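Local coordinates for protein GP37 (Pseudomonas phage phikz, PDB 5FT0) that inhibits the RNA degradosome of its bacterial host, probably by binding RNase E and so blocking RNA turnover during phage infection, at the interface of chains A and B. Coordinates in Å, arbitrary orientation; residue numbers count along the deposited sequence, not the author numbering. Chains: chain A/B, GP37.

Contact 1: the interface of chains A and B. Residues chain A 122-123, 254-255; chain B 122-123, 253, 255.
A:Thr255 and B:Thr255 meet near the two-fold axis with different first torsions, a small example of how a two-fold pair of subunits may break symmetry where equivalent residues touch. In A:Thr255 the hydroxyl OG1 lies between the backbone N and the carbonyl carbon (chi1 55°), which turns methyl CG2 toward B:Leu123. In B:Thr255 the hydroxyl stands opposite the carbonyl carbon (chi1 -41°), leaving its methyl opposite the backbone N and facing A:Leu123. The two threonines slide past each other in opposite directions, and their hydroxyls form at most a weak hydrogen bond, 3.4 Å between A:Thr255 OG1 and B:Thr255 OG1, whose donor cannot be assigned.

Around this pair the chains join by antiparallel beta bridging, A:Leu123 with B:Thr255 and A:Thr255 with B:Leu123. The last modelled strand of each subunit (254-255 in chain A, 254-256 in chain B) thus lies against the strand beginning at residue 122 of the other. The backbones come close at both bridges: B:Lys122 O is 3.3 Å from A:Thr255 CA. At the other bridge A:Lys122 O is 3.5 Å from B:Thr255 CA.

Each threonine lies alongside the leucine it faces, the two side chains pointing the same way. The fit is snug on one side, with A:Thr255 CG2 at 3.5 Å from B:Leu123 CD1. It is easier on the other, where B:Thr255 CG2 and A:Leu123 CD1 are 3.8 Å apart. The two leucines reach toward each other across the axis, tip to tip, so the threonine methyls and leucine branches make one small apolar cluster beside the threonine hydroxyls. B:Ile253 adds to it with its CG2 branch, crossing A:Leu123 obliquely at 3.9 Å from the CB of that leucine. The leucine tips close the cluster more loosely, A:Leu123 CD2 lying 4.2 Å from B:Leu123 CD1.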
ATOM      1  N   LYS A 122       4.176   2.502  -2.686  1.00 61.53           N
ATOM      2  CA  LYS A 122       5.622   2.411  -2.547  1.00 58.19           C
ATOM      3  C   LYS A 122       5.953   2.065  -1.105  1.00 55.22           C
ATOM      4  O   LYS A 122       5.490   2.737  -0.178  1.00 55.27           O
ATOM      5  CB  LYS A 122       6.310   3.715  -2.958  1.00 58.96           C
ATOM      6  CG  LYS A 122       6.340   3.946  -4.462  1.00 59.52           C
ATOM      7  CD  LYS A 122       7.221   5.130  -4.824  1.00 59.72           C
ATOM      8  N   LEU A 123       6.735   1.006  -0.920  1.00 50.74           N
ATOM      9  CA  LEU A 123       7.263   0.653   0.390  1.00 48.89           C
ATOM     10  C   LEU A 123       8.571   1.409   0.582  1.00 49.68           C
ATOM     11  O   LEU A 123       9.486   1.297  -0.243  1.00 41.13           O
ATOM     12  CB  LEU A 123       7.458  -0.857   0.518  1.00 46.61           C
ATOM     13  CG  LEU A 123       6.213  -1.650   0.937  1.00 51.95           C
ATOM     14  CD1 LEU A 123       5.080  -1.542  -0.081  1.00 58.99           C
ATOM     15  CD2 LEU A 123       6.562  -3.107   1.188  1.00 51.99           C
ATOM     16  N   ARG A 254       5.784  -7.265   0.512  1.00 43.86           N
ATOM     17  CA  ARG A 254       4.459  -6.684   0.348  1.00 44.30           C
ATOM     18  C   ARG A 254       3.814  -6.533   1.721  1.00 52.90           C
ATOM     19  O   ARG A 254       4.242  -7.147   2.702  1.00 46.21           O
ATOM     20  CB  ARG A 254       3.569  -7.538  -0.568  1.00 42.32           C
ATOM     21  CG  ARG A 254       4.110  -7.743  -1.975  1.00 47.78           C
ATOM     22  CD  ARG A 254       4.149  -6.438  -2.759  1.00 58.52           C
ATOM     23  NE  ARG A 254       4.619  -6.644  -4.127  1.00 59.26           N
ATOM     24  CZ  ARG A 254       5.882  -6.501  -4.518  1.00 54.83           C
ATOM     25  NH1 ARG A 254       6.817  -6.145  -3.644  1.00 40.38           N
ATOM     26  NH2 ARG A 254       6.212  -6.714  -5.785  1.00 50.32           N
ATOM     27  N   THR A 255       2.770  -5.710   1.783  1.00 54.91           N
ATOM     28  CA  THR A 255       2.117  -5.374   3.040  1.00 55.81           C
ATOM     29  C   THR A 255       0.668  -5.838   3.034  1.00 59.06           C
ATOM     30  O   THR A 255      -0.020  -5.754   2.012  1.00 59.27           O
ATOM     31  CB  THR A 255       2.170  -3.869   3.308  1.00 60.12           C
ATOM     32  OG1 THR A 255       1.610  -3.163   2.194  1.00 60.73           O
ATOM     33  CG2 THR A 255       3.602  -3.424   3.513  1.00 55.45           C
TER
ATOM     34  N   LYS B 122       0.966  -5.706   8.547  1.00 77.90           N
ATOM     35  CA  LYS B 122       1.947  -6.780   8.505  1.00 66.10           C
ATOM     36  C   LYS B 122       2.710  -6.765   7.188  1.00 59.91           C
ATOM     37  O   LYS B 122       2.207  -6.312   6.156  1.00 59.49           O
ATOM     38  CB  LYS B 122       1.278  -8.143   8.701  1.00 65.36           C
ATOM     39  CG  LYS B 122       0.773  -8.373  10.114  1.00 70.33           C
ATOM     40  CD  LYS B 122       0.163  -9.755  10.268  1.00 63.26           C
ATOM     41  N   LEU B 123       3.936  -7.278   7.242  1.00 59.80           N
ATOM     42  CA  LEU B 123       4.848  -7.326   6.109  1.00 52.80           C
ATOM     43  C   LEU B 123       5.100  -8.783   5.751  1.00 45.59           C
ATOM     44  O   LEU B 123       5.315  -9.616   6.638  1.00 42.66           O
ATOM     45  CB  LEU B 123       6.174  -6.626   6.443  1.00 47.84           C
ATOM     46  CG  LEU B 123       6.309  -5.094   6.494  1.00 57.86           C
ATOM     47  CD1 LEU B 123       6.505  -4.526   5.106  1.00 56.86           C
ATOM     48  CD2 LEU B 123       5.142  -4.394   7.190  1.00 64.17           C
ATOM     49  N   ILE B 253       9.367  -0.384   7.821  1.00 43.29           N
ATOM     50  CA  ILE B 253       9.052  -0.163   6.417  1.00 43.19           C
ATOM     51  C   ILE B 253       7.630   0.361   6.306  1.00 43.36           C
ATOM     52  O   ILE B 253       6.689  -0.224   6.856  1.00 45.01           O
ATOM     53  CB  ILE B 253       9.241  -1.460   5.615  1.00 44.49           C
ATOM     54  CG1 ILE B 253      10.710  -1.893   5.640  1.00 41.06           C
ATOM     55  CG2 ILE B 253       8.757  -1.282   4.182  1.00 46.80           C
ATOM     56  CD1 ILE B 253      10.969  -3.214   4.948  1.00 40.35           C
ATOM     57  N   THR B 255       4.319   1.940   3.994  1.00 47.37           N
ATOM     58  CA  THR B 255       3.627   1.905   2.714  1.00 55.86           C
ATOM     59  C   THR B 255       2.976   3.259   2.462  1.00 58.79           C
ATOM     60  O   THR B 255       2.172   3.727   3.277  1.00 56.07           O
ATOM     61  CB  THR B 255       2.574   0.800   2.690  1.00 53.90           C
ATOM     62  OG1 THR B 255       3.104  -0.372   3.317  1.00 63.36           O
ATOM     63  CG2 THR B 255       2.192   0.466   1.258  1.00 59.57           C
TER

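Contact 2: the interface of chains A and B. Residues chain A 249, 252-253; chain B 124-125, 232, 244.
A:Leu249 reaches from the short helix 249-252 into an apolar pocket lined by B:Tyr232, B:Leu125 and B:Phe244, and it illustrates how one branched side chain can bring several elements of a partner together. Of the residues described here it buries the most surface, 64 Å². Its two methyls divide the work. CD2 approaches the base of the tyrosine ring, 3.6 Å from B:Tyr232 CD1, the two side chains crossing at an angle. CD1 instead rests over one face of the B:Phe244 ring, 3.8 Å above its plane and displaced toward the rim. With CG set opposite the carbonyl carbon (chi1 -75°), the fork of the leucine opens between the two aromatic groups.

B:Leu125, from strand 122-132, packs against the fork: its CD1 lies 3.9 Å from A:Leu249 CD2, while its other methyl, CD2, comes to 3.7 Å from the backbone oxygen A:Leu249 O.

B:Tyr232, at the end of strand 222-232, is shared between two residues of the helix. Beyond the leucine, the tyrosine and A:His252 side chains slide past each other in opposite directions, with B:Tyr232 CE1 3.9 Å from A:His252 CG. Close by, A:Ile253 CA packs against the backbone of B:Ile124. The site seats the helix preceding the last modelled strand in a greasy groove of the other subunit and, if this assembly is the biological dimer, would help hold the subunits together.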
ATOM      1  N   LEU A 249      15.599  -9.754  -1.495  1.00 36.84           N
ATOM      2  CA  LEU A 249      14.299 -10.030  -0.888  1.00 37.79           C
ATOM      3  C   LEU A 249      13.474  -8.765  -0.697  1.00 37.56           C
ATOM      4  O   LEU A 249      12.241  -8.812  -0.780  1.00 40.16           O
ATOM      5  CB  LEU A 249      14.482 -10.725   0.463  1.00 37.09           C
ATOM      6  CG  LEU A 249      14.874 -12.201   0.501  1.00 43.99           C
ATOM      7  CD1 LEU A 249      14.961 -12.678   1.942  1.00 39.10           C
ATOM      8  CD2 LEU A 249      13.877 -13.039  -0.285  1.00 34.11           C
ATOM      9  N   HIS A 252      10.695  -7.773  -3.090  1.00 35.51           N
ATOM     10  CA  HIS A 252       9.530  -8.647  -3.134  1.00 35.49           C
ATOM     11  C   HIS A 252       8.619  -8.483  -1.924  1.00 36.06           C
ATOM     12  O   HIS A 252       7.556  -9.108  -1.882  1.00 36.34           O
ATOM     13  CB  HIS A 252       9.979 -10.105  -3.249  1.00 32.92           C
ATOM     14  CG  HIS A 252      10.924 -10.354  -4.383  1.00 34.38           C
ATOM     15  ND1 HIS A 252      10.530 -10.311  -5.703  1.00 30.10           N
ATOM     16  CD2 HIS A 252      12.247 -10.641  -4.394  1.00 35.82           C
ATOM     17  CE1 HIS A 252      11.570 -10.562  -6.479  1.00 32.58           C
ATOM     18  NE2 HIS A 252      12.623 -10.765  -5.709  1.00 35.59           N
ATOM     19  N   ILE A 253       9.005  -7.654  -0.951  1.00 38.77           N
ATOM     20  CA  ILE A 253       8.187  -7.459   0.239  1.00 41.24           C
ATOM     21  C   ILE A 253       6.858  -6.814  -0.136  1.00 39.42           C
ATOM     22  O   ILE A 253       6.794  -5.937  -1.006  1.00 41.40           O
ATOM     23  CB  ILE A 253       8.952  -6.608   1.267  1.00 41.42           C
ATOM     24  CG1 ILE A 253      10.159  -7.376   1.806  1.00 46.31           C
ATOM     25  CG2 ILE A 253       8.049  -6.195   2.414  1.00 48.91           C
ATOM     26  CD1 ILE A 253      10.915  -6.630   2.881  1.00 37.26           C
TER
ATOM     27  N   ILE B 124       5.076  -9.102   4.453  1.00 46.13           N
ATOM     28  CA  ILE B 124       5.143 -10.490   4.012  1.00 38.77           C
ATOM     29  C   ILE B 124       6.036 -10.649   2.793  1.00 40.64           C
ATOM     30  O   ILE B 124       6.158  -9.748   1.958  1.00 37.81           O
ATOM     31  CB  ILE B 124       3.749 -11.064   3.682  1.00 41.03           C
ATOM     32  CG1 ILE B 124       3.032 -10.180   2.659  1.00 38.47           C
ATOM     33  CG2 ILE B 124       2.939 -11.221   4.935  1.00 40.45           C
ATOM     34  CD1 ILE B 124       2.238 -10.960   1.635  1.00 40.90           C
ATOM     35  N   LEU B 125       6.657 -11.828   2.697  1.00 38.61           N
ATOM     36  CA  LEU B 125       7.208 -12.323   1.446  1.00 36.84           C
ATOM     37  C   LEU B 125       6.170 -13.237   0.807  1.00 35.12           C
ATOM     38  O   LEU B 125       5.883 -14.308   1.367  1.00 35.26           O
ATOM     39  CB  LEU B 125       8.506 -13.084   1.685  1.00 35.75           C
ATOM     40  CG  LEU B 125       9.811 -12.319   1.888  1.00 47.15           C
ATOM     41  CD1 LEU B 125      10.921 -13.269   2.277  1.00 51.94           C
ATOM     42  CD2 LEU B 125      10.178 -11.561   0.635  1.00 41.12           C
ATOM     43  N   TYR B 232      12.182 -18.556  -2.726  1.00 28.31           N
ATOM     44  CA  TYR B 232      13.320 -17.655  -2.737  1.00 33.35           C
ATOM     45  C   TYR B 232      14.615 -18.440  -2.559  1.00 38.46           C
ATOM     46  O   TYR B 232      14.653 -19.476  -1.889  1.00 44.88           O
ATOM     47  CB  TYR B 232      13.152 -16.592  -1.652  1.00 30.62           C
ATOM     48  CG  TYR B 232      11.888 -15.790  -1.863  1.00 35.81           C
ATOM     49  CD1 TYR B 232      11.858 -14.733  -2.766  1.00 30.92           C
ATOM     50  CD2 TYR B 232      10.712 -16.118  -1.197  1.00 32.18           C
ATOM     51  CE1 TYR B 232      10.698 -14.009  -2.984  1.00 32.56           C
ATOM     52  CE2 TYR B 232       9.547 -15.397  -1.408  1.00 30.59           C
ATOM     53  CZ  TYR B 232       9.547 -14.345  -2.303  1.00 32.57           C
ATOM     54  OH  TYR B 232       8.395 -13.628  -2.516  1.00 34.02           O
ATOM     55  N   PHE B 244      18.460 -11.873   8.224  1.00 61.55           N
ATOM     56  CA  PHE B 244      17.587 -10.917   7.555  1.00 51.07           C
ATOM     57  C   PHE B 244      16.305 -10.678   8.342  1.00 52.57           C
ATOM     58  O   PHE B 244      15.878  -9.529   8.508  1.00 51.76           O
ATOM     59  CB  PHE B 244      17.269 -11.412   6.143  1.00 55.20           C
ATOM     60  CG  PHE B 244      16.293 -10.547   5.403  1.00 41.07           C
ATOM     61  CD1 PHE B 244      16.723  -9.422   4.720  1.00 42.83           C
ATOM     62  CD2 PHE B 244      14.942 -10.861   5.384  1.00 55.51           C
ATOM     63  CE1 PHE B 244      15.827  -8.624   4.035  1.00 48.66           C
ATOM     64  CE2 PHE B 244      14.039 -10.066   4.701  1.00 48.52           C
ATOM     65  CZ  PHE B 244      14.483  -8.946   4.025  1.00 44.72           C
TER

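Contact 1 and contact 2 are neighbouring stretches of one two-fold interface, their C-alpha centres about 10 Å apart. Chain B's strand 122-132 runs through both, giving its first two residues to contact 1 and the next two to contact 2. From chain A, the helix 249-252 serves contact 2 and leads through A:Ile253 directly into strand 254-255, used in contact 1. Residue 253 appears in both, from opposite chains. The last modelled segment thus packs on the partner as a continuous stretch, and two-fold symmetry repeats the arrangement with chain roles reversed, consistent with a dimer, although the structure alone does not show that it forms in solution.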